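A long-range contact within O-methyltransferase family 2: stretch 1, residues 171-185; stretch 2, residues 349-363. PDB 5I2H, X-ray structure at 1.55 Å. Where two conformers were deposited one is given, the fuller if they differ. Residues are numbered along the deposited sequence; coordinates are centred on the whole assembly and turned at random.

Stretch 1, residues 171-185: NVAPRFADVLPAGQP
Stretch 2, residues 349-363: CIPTSAHGHLILSEK

No direct hydrogen bond joins the two stretches; 586 Å² of mostly apolar packing holds a helix ending at Val 179, kinked where Pro 174 N and Arg 175 N lack bonds to the turn before, against a β-hairpin. Backbone hydrogen bonds Ile 350 N to Leu 358 O and Leu 358 N to Ile 350 O (both 2.8 Å) pair its strands; a type I' turn, Ser 353 to Gly 356, closes it, Ala 354 and His 355 at positive phi. The helix runs antiparallel to the incoming strand and following loop: CA-CA distances are Val 172-Ser 353 5.4 Å, Arg 175-Thr 352 5.3 Å, Val 179-Ile 350 7.2 Å. Apolar Val 172 (t) points toward the turn, CG2 3.7 Å from Ala 354 CB. Thr 352 (p) packs its methyl CG2 4.1 Å from Val 179 CG2. Phe 176 (t, chi2 88°) starts sideways, but its length carries CE1 to 3.8 Å from Leu 358 CD1. Val 179 (m) sets CB 3.7 Å from CG2 of Ile 350 (m,t). Beyond the helix, Leu 180 (t,p) brings CD1 4.0 Å from CD2 of Leu 358 (t,p); Pro 181 CD sits 3.8 Å from Leu 360 CD2. Buried Ser 353 N has no partner. Water bridges Asn 171 O (3.1 Å) to Ser 353 OG (2.7 Å); another links Gln 184 NE2 (2.7 Å) weakly to Glu 362 OE1 (2.9 Å).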

# COMPACT_ATOMS: atom_id res chain seq x y z
N ASN A 171 18.57 -2.58 12.43
CA ASN A 171 17.43 -3.23 13.06
C ASN A 171 17.51 -4.75 13.04
O ASN A 171 16.94 -5.39 13.92
CB ASN A 171 16.12 -2.81 12.39
CG ASN A 171 15.65 -1.46 12.88
OD1 ASN A 171 14.93 -1.38 13.90
ND2 ASN A 171 16.08 -0.37 12.20
N VAL A 172 18.16 -5.34 12.04
CA VAL A 172 18.12 -6.79 11.86
C VAL A 172 19.42 -7.46 12.33
O VAL A 172 19.40 -8.60 12.79
CB VAL A 172 17.84 -7.16 10.39
CG1 VAL A 172 17.77 -8.71 10.22
CG2 VAL A 172 16.52 -6.49 9.91
N ALA A 173 20.55 -6.76 12.21
CA ALA A 173 21.82 -7.41 12.55
C ALA A 173 21.86 -7.93 13.99
O ALA A 173 22.43 -9.02 14.19
CB ALA A 173 23.01 -6.46 12.28
N PRO A 174 21.24 -7.28 15.00
CA PRO A 174 21.25 -7.88 16.35
C PRO A 174 20.59 -9.26 16.40
O PRO A 174 21.11 -10.17 17.08
CB PRO A 174 20.48 -6.86 17.20
CG PRO A 174 20.72 -5.52 16.49
CD PRO A 174 20.71 -5.89 15.01
N ARG A 175 19.45 -9.42 15.72
CA ARG A 175 18.83 -10.73 15.61
C ARG A 175 19.74 -11.70 14.88
O ARG A 175 19.98 -12.82 15.34
CB ARG A 175 17.49 -10.62 14.86
CG ARG A 175 16.48 -9.76 15.52
CD ARG A 175 16.04 -10.32 16.83
NE ARG A 175 15.27 -9.35 17.60
CZ ARG A 175 14.84 -9.61 18.83
NH1 ARG A 175 15.13 -10.79 19.39
NH2 ARG A 175 14.14 -8.71 19.49
N PHE A 176 20.25 -11.28 13.73
CA PHE A 176 21.11 -12.13 12.93
C PHE A 176 22.26 -12.68 13.75
O PHE A 176 22.53 -13.89 13.72
CB PHE A 176 21.66 -11.33 11.75
CG PHE A 176 22.62 -12.11 10.90
CD1 PHE A 176 22.16 -12.88 9.86
CD2 PHE A 176 23.97 -12.07 11.14
CE1 PHE A 176 23.04 -13.61 9.08
CE2 PHE A 176 24.87 -12.80 10.38
CZ PHE A 176 24.40 -13.57 9.35
N ALA A 177 22.98 -11.80 14.46
CA ALA A 177 24.09 -12.27 15.28
C ALA A 177 23.59 -13.21 16.38
O ALA A 177 24.26 -14.19 16.72
CB ALA A 177 24.86 -11.09 15.85
N ASP A 178 22.41 -12.92 16.94
CA ASP A 178 21.90 -13.74 18.01
C ASP A 178 21.60 -15.16 17.55
O ASP A 178 21.77 -16.12 18.32
CB ASP A 178 20.64 -13.09 18.61
CG ASP A 178 20.09 -13.86 19.79
OD1 ASP A 178 20.81 -13.99 20.80
OD2 ASP A 178 18.94 -14.34 19.69
N VAL A 179 21.15 -15.34 16.31
CA VAL A 179 20.75 -16.69 15.87
C VAL A 179 21.81 -17.41 15.05
O VAL A 179 21.62 -18.60 14.76
CB VAL A 179 19.43 -16.68 15.08
CG1 VAL A 179 18.33 -16.01 15.91
CG2 VAL A 179 19.61 -15.99 13.72
N LEU A 180 22.90 -16.75 14.68
CA LEU A 180 23.96 -17.46 13.96
C LEU A 180 24.65 -18.47 14.87
O LEU A 180 25.23 -18.07 15.88
CB LEU A 180 24.99 -16.47 13.42
CG LEU A 180 26.16 -17.13 12.70
CD1 LEU A 180 25.70 -17.81 11.42
CD2 LEU A 180 27.20 -16.07 12.41
N PRO A 181 24.63 -19.77 14.55
CA PRO A 181 25.33 -20.74 15.40
C PRO A 181 26.84 -20.57 15.30
O PRO A 181 27.36 -20.11 14.28
CB PRO A 181 24.88 -22.10 14.84
CG PRO A 181 23.60 -21.82 14.04
CD PRO A 181 23.85 -20.41 13.48
N ALA A 182 27.56 -20.97 16.36
CA ALA A 182 29.02 -20.84 16.36
C ALA A 182 29.69 -21.63 15.24
O ALA A 182 30.78 -21.26 14.79
CB ALA A 182 29.59 -21.30 17.71
N GLY A 183 29.09 -22.74 14.81
CA GLY A 183 29.77 -23.60 13.85
C GLY A 183 31.01 -24.28 14.44
O GLY A 183 31.27 -24.26 15.64
N GLN A 184 31.80 -24.87 13.54
CA GLN A 184 33.02 -25.57 13.93
C GLN A 184 34.12 -24.57 14.31
O GLN A 184 34.09 -23.40 13.93
CB GLN A 184 33.55 -26.44 12.78
CG GLN A 184 32.55 -27.42 12.15
CD GLN A 184 33.17 -28.25 11.01
OE1 GLN A 184 34.36 -28.10 10.68
NE2 GLN A 184 32.37 -29.12 10.42
N PRO A 185 35.15 -25.03 15.03
CA PRO A 185 36.39 -24.26 15.09
C PRO A 185 36.84 -23.91 13.68
O PRO A 185 36.71 -24.72 12.76
CB PRO A 185 37.37 -25.20 15.78
CG PRO A 185 36.51 -26.18 16.53
CD PRO A 185 35.25 -26.33 15.72
N CYS A 349 16.99 -23.12 8.33
CA CYS A 349 16.47 -21.80 7.99
C CYS A 349 15.98 -21.17 9.29
O CYS A 349 15.17 -21.78 9.99
CB CYS A 349 15.34 -21.91 6.95
SG CYS A 349 14.58 -20.38 6.47
N ILE A 350 16.49 -19.99 9.64
CA ILE A 350 16.21 -19.38 10.94
C ILE A 350 15.75 -17.94 10.73
O ILE A 350 16.49 -17.13 10.18
CB ILE A 350 17.43 -19.39 11.87
CG1 ILE A 350 18.05 -20.79 11.99
CG2 ILE A 350 17.04 -18.78 13.21
CD1 ILE A 350 19.40 -20.77 12.70
N PRO A 351 14.56 -17.56 11.20
CA PRO A 351 14.10 -16.18 11.01
C PRO A 351 14.98 -15.18 11.77
O PRO A 351 15.46 -15.46 12.87
CB PRO A 351 12.68 -16.19 11.58
CG PRO A 351 12.30 -17.65 11.69
CD PRO A 351 13.56 -18.42 11.86
N THR A 352 15.18 -14.01 11.15
CA THR A 352 15.85 -12.89 11.81
C THR A 352 14.79 -11.84 12.12
O THR A 352 14.01 -12.02 13.07
CB THR A 352 17.04 -12.40 10.97
OG1 THR A 352 16.58 -11.97 9.68
CG2 THR A 352 18.09 -13.57 10.77
N SER A 353 14.75 -10.73 11.38
CA SER A 353 13.67 -9.75 11.53
C SER A 353 13.47 -9.06 10.19
O SER A 353 14.19 -9.32 9.23
CB SER A 353 13.97 -8.72 12.62
OG SER A 353 12.85 -7.85 12.76
N ALA A 354 12.47 -8.17 10.14
CA ALA A 354 12.11 -7.48 8.90
C ALA A 354 11.93 -8.47 7.75
O ALA A 354 12.36 -8.24 6.62
CB ALA A 354 13.13 -6.38 8.54
N HIS A 355 11.29 -9.60 8.05
CA HIS A 355 11.03 -10.69 7.12
C HIS A 355 12.29 -11.44 6.68
O HIS A 355 12.22 -12.27 5.76
CB HIS A 355 10.25 -10.19 5.89
CG HIS A 355 8.92 -9.59 6.25
ND1 HIS A 355 8.00 -10.25 7.05
CD2 HIS A 355 8.38 -8.38 5.97
CE1 HIS A 355 6.94 -9.48 7.21
NE2 HIS A 355 7.14 -8.34 6.57
N GLY A 356 13.44 -11.18 7.30
CA GLY A 356 14.66 -11.86 6.92
C GLY A 356 14.72 -13.28 7.44
O GLY A 356 14.08 -13.64 8.44
N HIS A 357 15.46 -14.11 6.72
CA HIS A 357 15.70 -15.50 7.09
C HIS A 357 17.15 -15.81 6.84
O HIS A 357 17.69 -15.42 5.81
CB HIS A 357 14.85 -16.46 6.26
CG HIS A 357 13.41 -16.43 6.64
ND1 HIS A 357 12.52 -15.52 6.11
CD2 HIS A 357 12.73 -17.13 7.57
CE1 HIS A 357 11.34 -15.70 6.67
NE2 HIS A 357 11.44 -16.67 7.56
N LEU A 358 17.78 -16.51 7.78
CA LEU A 358 19.15 -16.98 7.62
C LEU A 358 19.07 -18.43 7.15
O LEU A 358 18.59 -19.31 7.88
CB LEU A 358 19.93 -16.86 8.93
CG LEU A 358 21.28 -17.59 8.97
CD1 LEU A 358 22.26 -17.13 7.85
CD2 LEU A 358 21.91 -17.44 10.37
N ILE A 359 19.49 -18.66 5.91
CA ILE A 359 19.56 -20.00 5.34
C ILE A 359 21.00 -20.48 5.49
O ILE A 359 21.91 -19.91 4.89
CB ILE A 359 19.13 -20.00 3.87
CG1 ILE A 359 17.74 -19.39 3.71
CG2 ILE A 359 19.22 -21.41 3.24
CD1 ILE A 359 17.46 -19.12 2.23
N LEU A 360 21.20 -21.54 6.27
CA LEU A 360 22.52 -22.07 6.58
C LEU A 360 22.78 -23.33 5.77
O LEU A 360 21.93 -24.23 5.73
CB LEU A 360 22.63 -22.39 8.07
CG LEU A 360 22.73 -21.23 9.02
CD1 LEU A 360 21.51 -21.22 9.87
CD2 LEU A 360 23.97 -21.43 9.87
N SER A 361 23.95 -23.39 5.12
CA SER A 361 24.40 -24.56 4.39
C SER A 361 25.88 -24.78 4.67
O SER A 361 26.61 -23.85 5.05
CB SER A 361 24.16 -24.42 2.89
OG SER A 361 22.81 -24.09 2.62
N GLU A 362 26.33 -26.02 4.48
CA GLU A 362 27.66 -26.44 4.91
C GLU A 362 28.42 -27.08 3.76
O GLU A 362 27.87 -27.89 3.00
CB GLU A 362 27.56 -27.41 6.10
CG GLU A 362 28.90 -27.71 6.75
CD GLU A 362 28.79 -28.60 7.99
OE1 GLU A 362 27.92 -28.35 8.85
OE2 GLU A 362 29.58 -29.55 8.10
N LYS A 363 29.69 -26.72 3.63
CA LYS A 363 30.54 -27.29 2.59
C LYS A 363 30.85 -28.73 2.96
O LYS A 363 31.30 -29.00 4.08
CB LYS A 363 31.84 -26.50 2.45
CG LYS A 363 32.82 -27.08 1.42
CD LYS A 363 32.44 -26.59 0.02
CE LYS A 363 33.42 -27.02 -1.02
NZ LYS A 363 34.48 -26.02 -1.29
O HOH W 1 13.92 -5.80 14.08
O HOH W 2 29.70 -29.15 11.02